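Local coordinates for non-toxic crystal protein (Bacillus thuringiensis, PDB 2D42) that is a crystal protein classed as non-toxic, of unknown function but built much like the beta-pore-forming toxins of the epsilon-toxin and aerolysin family, at residues Ile3-Glu8 with Asp201-Asn206; Glu10-Gln15 with Gly177-Tyr182; Gly73-Ser78 with Gln142-Pro147; Pro148-Thr153 with Val240-Leu245. All coordinates share one frame; numbering follows the deposited sequence.

Contact 1: residues Ile3-Glu8 with Asp201-Asn206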
# COMPACT_ATOMS: atom_id res chain seq x y z
N ILE A 3 -13.56 -10.89 -4.86
CA ILE A 3 -13.91 -12.05 -5.67
C ILE A 3 -13.27 -13.27 -5.02
O ILE A 3 -12.06 -13.31 -4.85
CB ILE A 3 -13.38 -11.93 -7.10
CG1 ILE A 3 -14.12 -10.82 -7.86
CG2 ILE A 3 -13.51 -13.29 -7.82
CD1 ILE A 3 -15.60 -11.07 -8.08
N ASN A 4 -14.07 -14.25 -4.63
CA ASN A 4 -13.52 -15.45 -4.02
C ASN A 4 -13.30 -16.48 -5.13
O ASN A 4 -14.26 -17.02 -5.68
CB ASN A 4 -14.47 -16.03 -2.97
CG ASN A 4 -13.87 -17.19 -2.23
OD1 ASN A 4 -13.49 -17.07 -1.07
ND2 ASN A 4 -13.73 -18.32 -2.91
N LEU A 5 -12.04 -16.74 -5.45
CA LEU A 5 -11.70 -17.68 -6.51
C LEU A 5 -12.22 -19.10 -6.33
O LEU A 5 -12.57 -19.76 -7.31
CB LEU A 5 -10.19 -17.69 -6.74
CG LEU A 5 -9.65 -16.34 -7.25
CD1 LEU A 5 -8.13 -16.35 -7.23
CD2 LEU A 5 -10.16 -16.07 -8.66
N LEU A 6 -12.27 -19.58 -5.08
CA LEU A 6 -12.77 -20.92 -4.81
C LEU A 6 -14.27 -20.97 -5.06
O LEU A 6 -14.80 -21.98 -5.52
CB LEU A 6 -12.47 -21.33 -3.37
CG LEU A 6 -11.01 -21.63 -3.05
CD1 LEU A 6 -10.86 -21.94 -1.58
CD2 LEU A 6 -10.53 -22.81 -3.88
N ARG A 7 -14.95 -19.87 -4.76
CA ARG A 7 -16.38 -19.76 -4.98
C ARG A 7 -16.66 -19.81 -6.49
O ARG A 7 -17.60 -20.47 -6.93
CB ARG A 7 -16.90 -18.44 -4.39
CG ARG A 7 -18.32 -18.07 -4.77
CD ARG A 7 -19.32 -19.14 -4.34
NE ARG A 7 -20.66 -18.83 -4.85
CZ ARG A 7 -21.62 -19.74 -5.01
NH1 ARG A 7 -21.40 -21.01 -4.69
NH2 ARG A 7 -22.80 -19.37 -5.49
N GLU A 8 -15.83 -19.12 -7.27
CA GLU A 8 -15.97 -19.11 -8.72
C GLU A 8 -15.78 -20.54 -9.25
O GLU A 8 -16.47 -20.96 -10.18
CB GLU A 8 -14.92 -18.19 -9.37
CG GLU A 8 -15.05 -16.71 -9.03
CD GLU A 8 -16.35 -16.09 -9.52
OE1 GLU A 8 -16.73 -16.32 -10.69
OE2 GLU A 8 -16.99 -15.36 -8.73
N ASP A 201 -9.96 -20.55 -17.33
CA ASP A 201 -11.13 -21.04 -18.04
C ASP A 201 -12.37 -20.87 -17.17
O ASP A 201 -13.48 -20.67 -17.68
CB ASP A 201 -10.95 -22.50 -18.44
CG ASP A 201 -9.81 -22.70 -19.42
OD1 ASP A 201 -9.75 -21.97 -20.43
OD2 ASP A 201 -8.97 -23.59 -19.18
N VAL A 202 -12.17 -20.96 -15.86
CA VAL A 202 -13.27 -20.80 -14.91
C VAL A 202 -13.77 -19.36 -14.95
O VAL A 202 -14.98 -19.10 -15.04
CB VAL A 202 -12.81 -21.13 -13.47
CG1 VAL A 202 -13.89 -20.73 -12.47
CG2 VAL A 202 -12.51 -22.61 -13.35
N LEU A 203 -12.83 -18.42 -14.87
CA LEU A 203 -13.14 -16.99 -14.89
C LEU A 203 -13.77 -16.59 -16.21
O LEU A 203 -14.71 -15.79 -16.25
CB LEU A 203 -11.85 -16.17 -14.66
CG LEU A 203 -11.18 -16.38 -13.30
CD1 LEU A 203 -9.79 -15.78 -13.29
CD2 LEU A 203 -12.05 -15.77 -12.22
N GLN A 204 -13.26 -17.14 -17.30
CA GLN A 204 -13.80 -16.81 -18.60
C GLN A 204 -15.21 -17.35 -18.74
O GLN A 204 -16.12 -16.65 -19.20
CB GLN A 204 -12.91 -17.39 -19.70
CG GLN A 204 -13.22 -16.84 -21.06
CD GLN A 204 -12.02 -16.85 -21.96
OE1 GLN A 204 -11.44 -17.91 -22.25
NE2 GLN A 204 -11.61 -15.68 -22.42
N ALA A 205 -15.41 -18.59 -18.31
CA ALA A 205 -16.71 -19.23 -18.39
C ALA A 205 -17.72 -18.52 -17.49
O ALA A 205 -18.87 -18.32 -17.88
CB ALA A 205 -16.61 -20.70 -18.00
N ASN A 206 -17.29 -18.14 -16.30
CA ASN A 206 -18.17 -17.47 -15.35
C ASN A 206 -18.43 -16.00 -15.69
O ASN A 206 -19.40 -15.40 -15.21
CB ASN A 206 -17.57 -17.53 -13.94
CG ASN A 206 -17.64 -18.92 -13.33
OD1 ASN A 206 -18.15 -19.86 -13.95
ND2 ASN A 206 -17.13 -19.05 -12.11

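Contact 2: residues Glu10-Gln15 with Gly177-Tyr182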
# COMPACT_ATOMS: atom_id res chain seq x y z
N GLU A 10 -16.39 -23.31 -7.65
CA GLU A 10 -17.60 -24.04 -7.28
C GLU A 10 -18.73 -23.71 -8.27
O GLU A 10 -19.43 -24.61 -8.75
CB GLU A 10 -18.01 -23.66 -5.85
CG GLU A 10 -19.14 -24.50 -5.26
CD GLU A 10 -19.47 -24.08 -3.84
OE1 GLU A 10 -19.93 -22.93 -3.65
OE2 GLU A 10 -19.27 -24.89 -2.91
N ILE A 11 -18.89 -22.43 -8.59
CA ILE A 11 -19.93 -22.01 -9.54
C ILE A 11 -19.70 -22.66 -10.89
O ILE A 11 -20.64 -23.15 -11.53
CB ILE A 11 -19.93 -20.47 -9.71
CG1 ILE A 11 -20.37 -19.80 -8.41
CG2 ILE A 11 -20.84 -20.08 -10.87
CD1 ILE A 11 -20.29 -18.28 -8.42
N TYR A 12 -18.46 -22.64 -11.35
CA TYR A 12 -18.12 -23.25 -12.62
C TYR A 12 -18.45 -24.75 -12.61
O TYR A 12 -19.02 -25.26 -13.57
CB TYR A 12 -16.63 -23.08 -12.91
CG TYR A 12 -16.18 -23.85 -14.13
CD1 TYR A 12 -16.30 -23.31 -15.40
CD2 TYR A 12 -15.65 -25.13 -14.00
CE1 TYR A 12 -15.90 -24.02 -16.53
CE2 TYR A 12 -15.24 -25.86 -15.12
CZ TYR A 12 -15.37 -25.30 -16.38
OH TYR A 12 -14.94 -26.00 -17.49
N GLY A 13 -18.08 -25.43 -11.53
CA GLY A 13 -18.33 -26.85 -11.41
C GLY A 13 -19.80 -27.21 -11.36
O GLY A 13 -20.23 -28.20 -11.94
N MET A 14 -20.58 -26.39 -10.66
CA MET A 14 -22.01 -26.64 -10.56
C MET A 14 -22.71 -26.51 -11.90
O MET A 14 -23.61 -27.29 -12.21
CB MET A 14 -22.62 -25.71 -9.52
CG MET A 14 -22.23 -26.09 -8.11
SD MET A 14 -22.93 -25.02 -6.85
CE MET A 14 -24.68 -25.51 -6.94
N GLN A 15 -22.30 -25.53 -12.70
CA GLN A 15 -22.91 -25.33 -14.02
C GLN A 15 -22.43 -26.41 -14.98
O GLN A 15 -23.20 -26.89 -15.82
CB GLN A 15 -22.57 -23.94 -14.58
CG GLN A 15 -21.08 -23.68 -14.89
CD GLN A 15 -20.66 -24.11 -16.30
OE1 GLN A 15 -19.49 -24.02 -16.67
NE2 GLN A 15 -21.63 -24.57 -17.10
N GLY A 177 -7.59 -25.82 -10.53
CA GLY A 177 -8.56 -26.20 -9.54
C GLY A 177 -8.88 -27.66 -9.82
O GLY A 177 -8.55 -28.17 -10.89
N ILE A 178 -9.49 -28.34 -8.86
CA ILE A 178 -9.85 -29.74 -9.05
C ILE A 178 -11.34 -29.84 -8.77
O ILE A 178 -11.82 -29.34 -7.75
CB ILE A 178 -9.12 -30.68 -8.06
CG1 ILE A 178 -7.61 -30.63 -8.30
CG2 ILE A 178 -9.65 -32.09 -8.21
CD1 ILE A 178 -7.18 -31.05 -9.69
N ILE A 179 -12.07 -30.47 -9.68
CA ILE A 179 -13.50 -30.64 -9.51
C ILE A 179 -13.88 -32.12 -9.59
O ILE A 179 -13.48 -32.82 -10.52
CB ILE A 179 -14.29 -29.87 -10.57
CG1 ILE A 179 -13.92 -28.38 -10.52
CG2 ILE A 179 -15.78 -30.06 -10.34
CD1 ILE A 179 -14.56 -27.55 -11.62
N ARG A 180 -14.65 -32.57 -8.61
CA ARG A 180 -15.09 -33.96 -8.56
C ARG A 180 -16.57 -34.09 -8.92
O ARG A 180 -17.42 -33.43 -8.32
CB ARG A 180 -14.86 -34.52 -7.16
CG ARG A 180 -13.41 -34.56 -6.76
CD ARG A 180 -13.21 -35.24 -5.42
NE ARG A 180 -11.88 -35.81 -5.36
CZ ARG A 180 -11.47 -36.82 -6.12
NH1 ARG A 180 -12.31 -37.37 -6.98
NH2 ARG A 180 -10.23 -37.26 -6.03
N TYR A 181 -16.85 -34.94 -9.89
CA TYR A 181 -18.22 -35.18 -10.34
C TYR A 181 -18.46 -36.68 -10.34
O TYR A 181 -17.52 -37.48 -10.32
CB TYR A 181 -18.41 -34.75 -11.79
CG TYR A 181 -18.00 -33.35 -12.15
CD1 TYR A 181 -18.84 -32.27 -11.90
CD2 TYR A 181 -16.80 -33.12 -12.83
CE1 TYR A 181 -18.51 -30.99 -12.33
CE2 TYR A 181 -16.46 -31.84 -13.26
CZ TYR A 181 -17.32 -30.78 -13.01
OH TYR A 181 -17.00 -29.52 -13.46
N TYR A 182 -19.73 -37.08 -10.37
CA TYR A 182 -20.03 -38.49 -10.45
C TYR A 182 -21.35 -38.76 -11.12
O TYR A 182 -22.25 -37.91 -11.14
CB TYR A 182 -20.01 -39.16 -9.07
CG TYR A 182 -21.02 -38.64 -8.09
CD1 TYR A 182 -20.73 -37.55 -7.28
CD2 TYR A 182 -22.26 -39.26 -7.94
CE1 TYR A 182 -21.64 -37.09 -6.34
CE2 TYR A 182 -23.19 -38.81 -7.00
CZ TYR A 182 -22.86 -37.72 -6.21
OH TYR A 182 -23.76 -37.26 -5.27

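Contact 3: residues Gly73-Ser78 with Gln142-Pro147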
# COMPACT_ATOMS: atom_id res chain seq x y z
N GLY A 73 28.41 29.34 16.40
CA GLY A 73 27.56 28.36 17.04
C GLY A 73 27.10 27.37 15.99
O GLY A 73 27.06 27.69 14.81
N VAL A 74 26.78 26.16 16.41
CA VAL A 74 26.31 25.15 15.48
C VAL A 74 25.20 24.35 16.14
O VAL A 74 25.36 23.83 17.24
CB VAL A 74 27.45 24.17 15.07
CG1 VAL A 74 26.88 23.03 14.24
CG2 VAL A 74 28.51 24.90 14.24
N PHE A 75 24.05 24.30 15.46
CA PHE A 75 22.91 23.54 15.93
C PHE A 75 22.91 22.23 15.16
O PHE A 75 22.83 22.23 13.93
CB PHE A 75 21.59 24.27 15.63
CG PHE A 75 21.37 25.51 16.46
CD1 PHE A 75 21.08 25.41 17.81
CD2 PHE A 75 21.44 26.77 15.87
CE1 PHE A 75 20.86 26.55 18.58
CE2 PHE A 75 21.22 27.93 16.64
CZ PHE A 75 20.93 27.81 17.99
N SER A 76 23.04 21.12 15.87
CA SER A 76 23.01 19.82 15.22
C SER A 76 21.74 19.09 15.68
O SER A 76 21.60 18.72 16.84
CB SER A 76 24.24 19.00 15.61
OG SER A 76 24.08 17.67 15.15
N PHE A 77 20.82 18.90 14.74
CA PHE A 77 19.54 18.26 15.02
C PHE A 77 19.42 16.85 14.45
O PHE A 77 19.91 16.55 13.37
CB PHE A 77 18.40 19.10 14.46
CG PHE A 77 18.20 20.42 15.15
CD1 PHE A 77 17.68 20.46 16.45
CD2 PHE A 77 18.48 21.61 14.50
CE1 PHE A 77 17.44 21.69 17.08
CE2 PHE A 77 18.26 22.84 15.13
CZ PHE A 77 17.73 22.87 16.41
N SER A 78 18.73 16.00 15.20
CA SER A 78 18.47 14.62 14.81
C SER A 78 17.12 14.26 15.42
O SER A 78 17.00 14.14 16.64
CB SER A 78 19.54 13.68 15.36
OG SER A 78 19.13 12.34 15.21
N GLN A 142 23.14 23.58 11.44
CA GLN A 142 23.18 24.97 10.99
C GLN A 142 24.22 25.75 11.77
O GLN A 142 24.19 25.78 13.01
CB GLN A 142 21.82 25.63 11.18
CG GLN A 142 21.81 27.14 10.94
CD GLN A 142 21.95 27.49 9.48
OE1 GLN A 142 21.09 27.15 8.67
NE2 GLN A 142 23.03 28.18 9.13
N THR A 143 25.14 26.39 11.06
CA THR A 143 26.17 27.18 11.69
C THR A 143 25.69 28.61 11.74
O THR A 143 25.02 29.08 10.81
CB THR A 143 27.48 27.10 10.90
OG1 THR A 143 27.84 25.72 10.74
CG2 THR A 143 28.60 27.81 11.66
N ILE A 144 26.02 29.31 12.81
CA ILE A 144 25.57 30.68 12.99
C ILE A 144 26.61 31.50 13.73
O ILE A 144 27.37 30.97 14.54
CB ILE A 144 24.26 30.70 13.82
CG1 ILE A 144 23.70 32.12 13.89
CG2 ILE A 144 24.53 30.18 15.23
CD1 ILE A 144 23.24 32.63 12.55
N ARG A 145 26.66 32.79 13.45
CA ARG A 145 27.59 33.66 14.14
C ARG A 145 26.77 34.42 15.16
O ARG A 145 25.88 35.19 14.80
CB ARG A 145 28.27 34.64 13.17
CG ARG A 145 29.19 35.62 13.87
CD ARG A 145 30.03 36.42 12.88
NE ARG A 145 30.93 35.56 12.13
CZ ARG A 145 31.83 36.00 11.25
NH1 ARG A 145 31.96 37.30 11.02
NH2 ARG A 145 32.62 35.13 10.62
N VAL A 146 27.06 34.19 16.43
CA VAL A 146 26.32 34.87 17.48
C VAL A 146 27.08 36.08 17.98
O VAL A 146 28.12 35.95 18.63
CB VAL A 146 26.06 33.94 18.67
CG1 VAL A 146 25.12 34.63 19.64
CG2 VAL A 146 25.47 32.62 18.18
N PRO A 147 26.56 37.27 17.67
CA PRO A 147 27.17 38.54 18.07
C PRO A 147 27.25 38.68 19.59
O PRO A 147 26.47 38.07 20.32
CB PRO A 147 26.24 39.58 17.46
CG PRO A 147 25.66 38.86 16.26
CD PRO A 147 25.37 37.51 16.85

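Contact 4: residues Pro148-Thr153 with Val240-Leu245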
# COMPACT_ATOMS: atom_id res chain seq x y z
N PRO A 148 28.19 39.50 20.07
CA PRO A 148 28.34 39.72 21.51
C PRO A 148 27.01 40.08 22.17
O PRO A 148 26.21 40.81 21.59
CB PRO A 148 29.35 40.86 21.58
CG PRO A 148 30.22 40.58 20.40
CD PRO A 148 29.21 40.25 19.32
N PHE A 149 26.77 39.56 23.36
CA PHE A 149 25.55 39.84 24.10
C PHE A 149 24.26 39.61 23.32
O PHE A 149 23.31 40.39 23.41
CB PHE A 149 25.62 41.27 24.62
CG PHE A 149 26.79 41.53 25.54
CD1 PHE A 149 26.79 41.07 26.85
CD2 PHE A 149 27.91 42.23 25.08
CE1 PHE A 149 27.87 41.30 27.70
CE2 PHE A 149 29.00 42.46 25.92
CZ PHE A 149 28.98 41.99 27.23
N HIS A 150 24.23 38.52 22.56
CA HIS A 150 23.08 38.11 21.76
C HIS A 150 22.78 36.64 22.03
O HIS A 150 23.61 35.90 22.57
CB HIS A 150 23.38 38.26 20.26
CG HIS A 150 23.18 39.64 19.72
ND1 HIS A 150 23.93 40.72 20.14
CD2 HIS A 150 22.34 40.11 18.77
CE1 HIS A 150 23.55 41.79 19.47
NE2 HIS A 150 22.59 41.45 18.64
N ARG A 151 21.58 36.20 21.66
CA ARG A 151 21.22 34.80 21.82
C ARG A 151 20.70 34.34 20.47
O ARG A 151 20.06 35.12 19.74
CB ARG A 151 20.12 34.61 22.88
CG ARG A 151 18.72 34.94 22.40
CD ARG A 151 17.65 34.29 23.28
NE ARG A 151 17.69 34.78 24.65
CZ ARG A 151 17.43 36.03 25.00
NH1 ARG A 151 17.11 36.93 24.07
NH2 ARG A 151 17.51 36.40 26.27
N ALA A 152 20.99 33.09 20.12
CA ALA A 152 20.53 32.53 18.86
C ALA A 152 19.55 31.41 19.19
O ALA A 152 19.85 30.50 19.96
CB ALA A 152 21.70 31.97 18.05
N THR A 153 18.36 31.49 18.61
CA THR A 153 17.36 30.46 18.84
C THR A 153 17.12 29.71 17.55
O THR A 153 16.60 30.27 16.59
CB THR A 153 16.05 31.08 19.34
OG1 THR A 153 16.30 31.76 20.57
CG2 THR A 153 15.00 30.01 19.56
N VAL A 240 16.90 30.43 12.44
CA VAL A 240 17.59 30.99 13.59
C VAL A 240 17.26 32.46 13.79
O VAL A 240 17.49 33.29 12.92
CB VAL A 240 19.11 30.84 13.43
CG1 VAL A 240 19.81 31.33 14.68
CG2 VAL A 240 19.46 29.39 13.14
N VAL A 241 16.71 32.77 14.96
CA VAL A 241 16.40 34.14 15.31
C VAL A 241 17.51 34.59 16.25
O VAL A 241 17.72 34.00 17.31
CB VAL A 241 15.05 34.25 16.05
CG1 VAL A 241 14.88 35.65 16.62
CG2 VAL A 241 13.90 33.93 15.09
N ILE A 242 18.24 35.62 15.83
CA ILE A 242 19.34 36.17 16.63
C ILE A 242 18.87 37.49 17.22
O ILE A 242 18.36 38.35 16.50
CB ILE A 242 20.58 36.41 15.75
CG1 ILE A 242 21.11 35.08 15.24
CG2 ILE A 242 21.65 37.14 16.54
CD1 ILE A 242 22.20 35.23 14.20
N GLU A 243 19.03 37.66 18.52
CA GLU A 243 18.59 38.89 19.16
C GLU A 243 19.47 39.29 20.33
O GLU A 243 20.10 38.45 20.97
CB GLU A 243 17.14 38.74 19.61
CG GLU A 243 16.92 37.62 20.61
CD GLU A 243 15.45 37.25 20.76
OE1 GLU A 243 15.13 36.40 21.62
OE2 GLU A 243 14.61 37.81 20.02
N PRO A 244 19.53 40.60 20.62
CA PRO A 244 20.35 41.11 21.72
C PRO A 244 19.76 40.77 23.09
O PRO A 244 18.54 40.67 23.25
CB PRO A 244 20.37 42.61 21.47
CG PRO A 244 19.00 42.86 20.89
CD PRO A 244 18.87 41.71 19.91
N LEU A 245 20.63 40.59 24.06
CA LEU A 245 20.21 40.29 25.42
C LEU A 245 19.82 41.61 26.08
O LEU A 245 20.40 42.65 25.78
CB LEU A 245 21.36 39.64 26.19
CG LEU A 245 21.95 38.37 25.57
CD1 LEU A 245 23.16 37.94 26.37
CD2 LEU A 245 20.90 37.27 25.54
O HOH W 1 16.66 34.46 19.89

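Contact 1: residues Ile3-Glu8 with Asp201-Asn206
The amide of Asn206 meets Glu8 twice through a single nitrogen. ND2 of Asn206 donates to the backbone O of Glu8 at 2.8 Å, and this acceptor lies in the plane of the amide. The same ND2 donates to Glu8 OE1 at 3.1 Å, a fairly straight bond that reaches the oxygen from above the carboxylate plane. The carboxylate and amide planes are turned 66° apart. The Glu8 chain is bent at chi2 (-63°), which places CD; OE1 and the backbone O both lie within reach of the one ND2. OE1 has a second partner in Thr208 OG1, so the carboxylate oxygen is held from two residues. Beside this polar knot Val202 CG1 sits 3.5 Å from Glu8 O.

The contact joins the start of helix 5-19 to the short helix 199-206, toward one end of the elongated fold. Asn4 is at the N-cap position of helix 5-19, and Glu8 N is bonded to Asn4 O. Asn206 is the last residue of helix 199-206, and its amide meets the first turns of helix 5-19.

The leucines add a single methyl-to-methyl touch, Leu5 CD2 to Leu203 CD2 at 4.0 Å, between two crossing side chains. Both leucines are buried, and Leu5 also leans on Ile35 and Val93. By contrast, the outer side of helix 199-206 is exposed to solvent.

Contact 2: residues Glu10-Gln15 with Gly177-Tyr182
Tyr181 OH lies over the backbone of Gly13, 3.6 Å from Gly13 CA, and is hydrogen-bonded to Gln195 OE1 of strand 189-198. That bond gives the buried hydroxyl its polar partner. No hydrogen bond crosses between 10-15 and 177-182. The carbonyl O of Gly13 instead meets the edge of the Tyr181 ring, in its plane, 3.3 Å from CE1. One face of the same ring is covered by Ile179 CG2, two residues back on the strand. This methyl sits 3.2 Å above the ring plane and toward the rim.

The contact is a helix laid on a beta sheet. Helix 5-19 lies against the 177-182 part of strand 150-185, and the short axes run in the same general sense, 31° apart with a closest approach of 9.3 Å. Gly13 is the point of nearest backbone approach, its CA 6.4 Å from Ile179 CA. Gly13 has no CB to press on Ile179 CG2, and the isoleucine comes close to the helix backbone, with CD1 3.8 Å from Gly13 CA.

Tyr12 closes the apolar side. Chi1 (172°) puts its CG anti to the backbone N. The ring turns its edge to Ile179. Ile179 CD1 lies in the ring plane, 3.6 Å from Tyr12 CD2, and the two side chains cross at about a right angle. Tyr12 also touches Val197 and helix 199-206, and Tyr16 meets the Tyr181 ring with planes at about 30°.

Contact 3: residues Gly73-Ser78 with Gln142-Pro147
The Phe75 ring meets the neighbouring strand at a slant, neither flat nor edge-on. Gln142 O stands 4.1 Å from Phe75 CD2, and Ile144 CG2 is 4.2 Å from Phe75 CE2. The amide of Gln142 is the other flat group. Its NE2 donates to Thr143 O at 2.8 Å, nearly straight (169°) and in the amide plane. The amide is thereby tied to its own strand, and its end leads away from 73-78.

The backbones form an antiparallel pair. Gly73 with Ile144 and Phe75 with Gln142 are hydrogen-bonded pairs, with two bonds in each. Gly73 N to Ile144 O, at 2.7 Å, is close to straight. Between them Val74 and Thr143 make a non-hydrogen-bonded pair, where Thr143 CA-H and Val74 CA-H point at Gly73 O and Gln142 O. Gly73 carries no side chain, and Ile144 CG2 comes to 3.6 Å from Gly73 O.

Val74 and Thr143 share the exposed face. Val74 CG2 touches Thr143 OG1 at 3.7 Å. With CG1 anti to the backbone N (chi1 173°), CG2 is the branch turned to Thr143.

Phe75, Gln142 and Ile144 are on the other face. Phe75 packs on Arg61 and Ile63, Gln142 touches Ile238, and Ile144 touches Ile242. Strands 54-65 and 219-244 of the same curled sheet thus pack against this side, where Phe75 is buried and Ile144 partly exposed.

Contact 4: residues Pro148-Thr153 with Val240-Leu245
Ala152 CB touches both Val240 CG1 at 3.9 Å and Ile242 CG1 at 4.2 Å. This small apolar patch faces strand 129-146, where Val146 packs on Ala152 and Ile144 on Val240 and Ile242. Strands 150-153 and 240-244 run antiparallel here. Arg151 with Glu243 and Thr153 with Val241 are hydrogen-bonded pairs, two bonds in each. The pairing continues into the loop, where Leu245 N donates to Phe149 O at 2.8 Å.

Next outward, Pro244 lies over the face of the His150 ring in a CH-pi contact, with its CB 3.9 Å from the ring centroid. His150 pairs with Pro244 at a non-hydrogen-bonded site, where the strand partner asks for no N-H from the proline. The ring is held at its edge by ND1, which donates to Pro148 O at 2.7 Å.

On the other face of the strand pair, Leu245 CD2 sits 3.6 Å above the Arg151 guanidinium plane, toward the rim. The arginine chain is bent at chi3 (63°), which places NE. Arg151 NH1 lies 3.2 Å from Glu243 OE1. This salt bridge contains a weak hydrogen bond with an N-H...O angle of 130°, and the two flat groups stand 89° apart. Farther along, a water bonds to Thr153 OG1 and donates to Val241 O at 2.8 Å.

Five backbone hydrogen bonds and the apolar contacts probably account for most of the joining, while the salt bridge at the surface, whose hydrogen bond is weak and bent, probably adds modestly.

Overall arrangement
From the N terminus, strand 2-4 and helix 5-19 open contacts 1 and 2. Contact 3 opens next at 73-78 and closes at 142-147. Its loop lies within those of both earlier contacts. Contact 4 opens just after, at 148-153. Contact 2 then closes at 177-182 and contact 1 at 201-206, so the loop of contact 2 lies within that of contact 1. Contact 4 closes last, at 240-245, and crosses both. Contact 1 joins helix 5-19 to helix 199-206, and contact 2 joins helix 5-19 to strand 150-185. They meet at Tyr12, toward one end of the molecule. Contacts 3 and 4 meet at Ile144 and Ile242 near the other end. Strand 150-185 spans the long body.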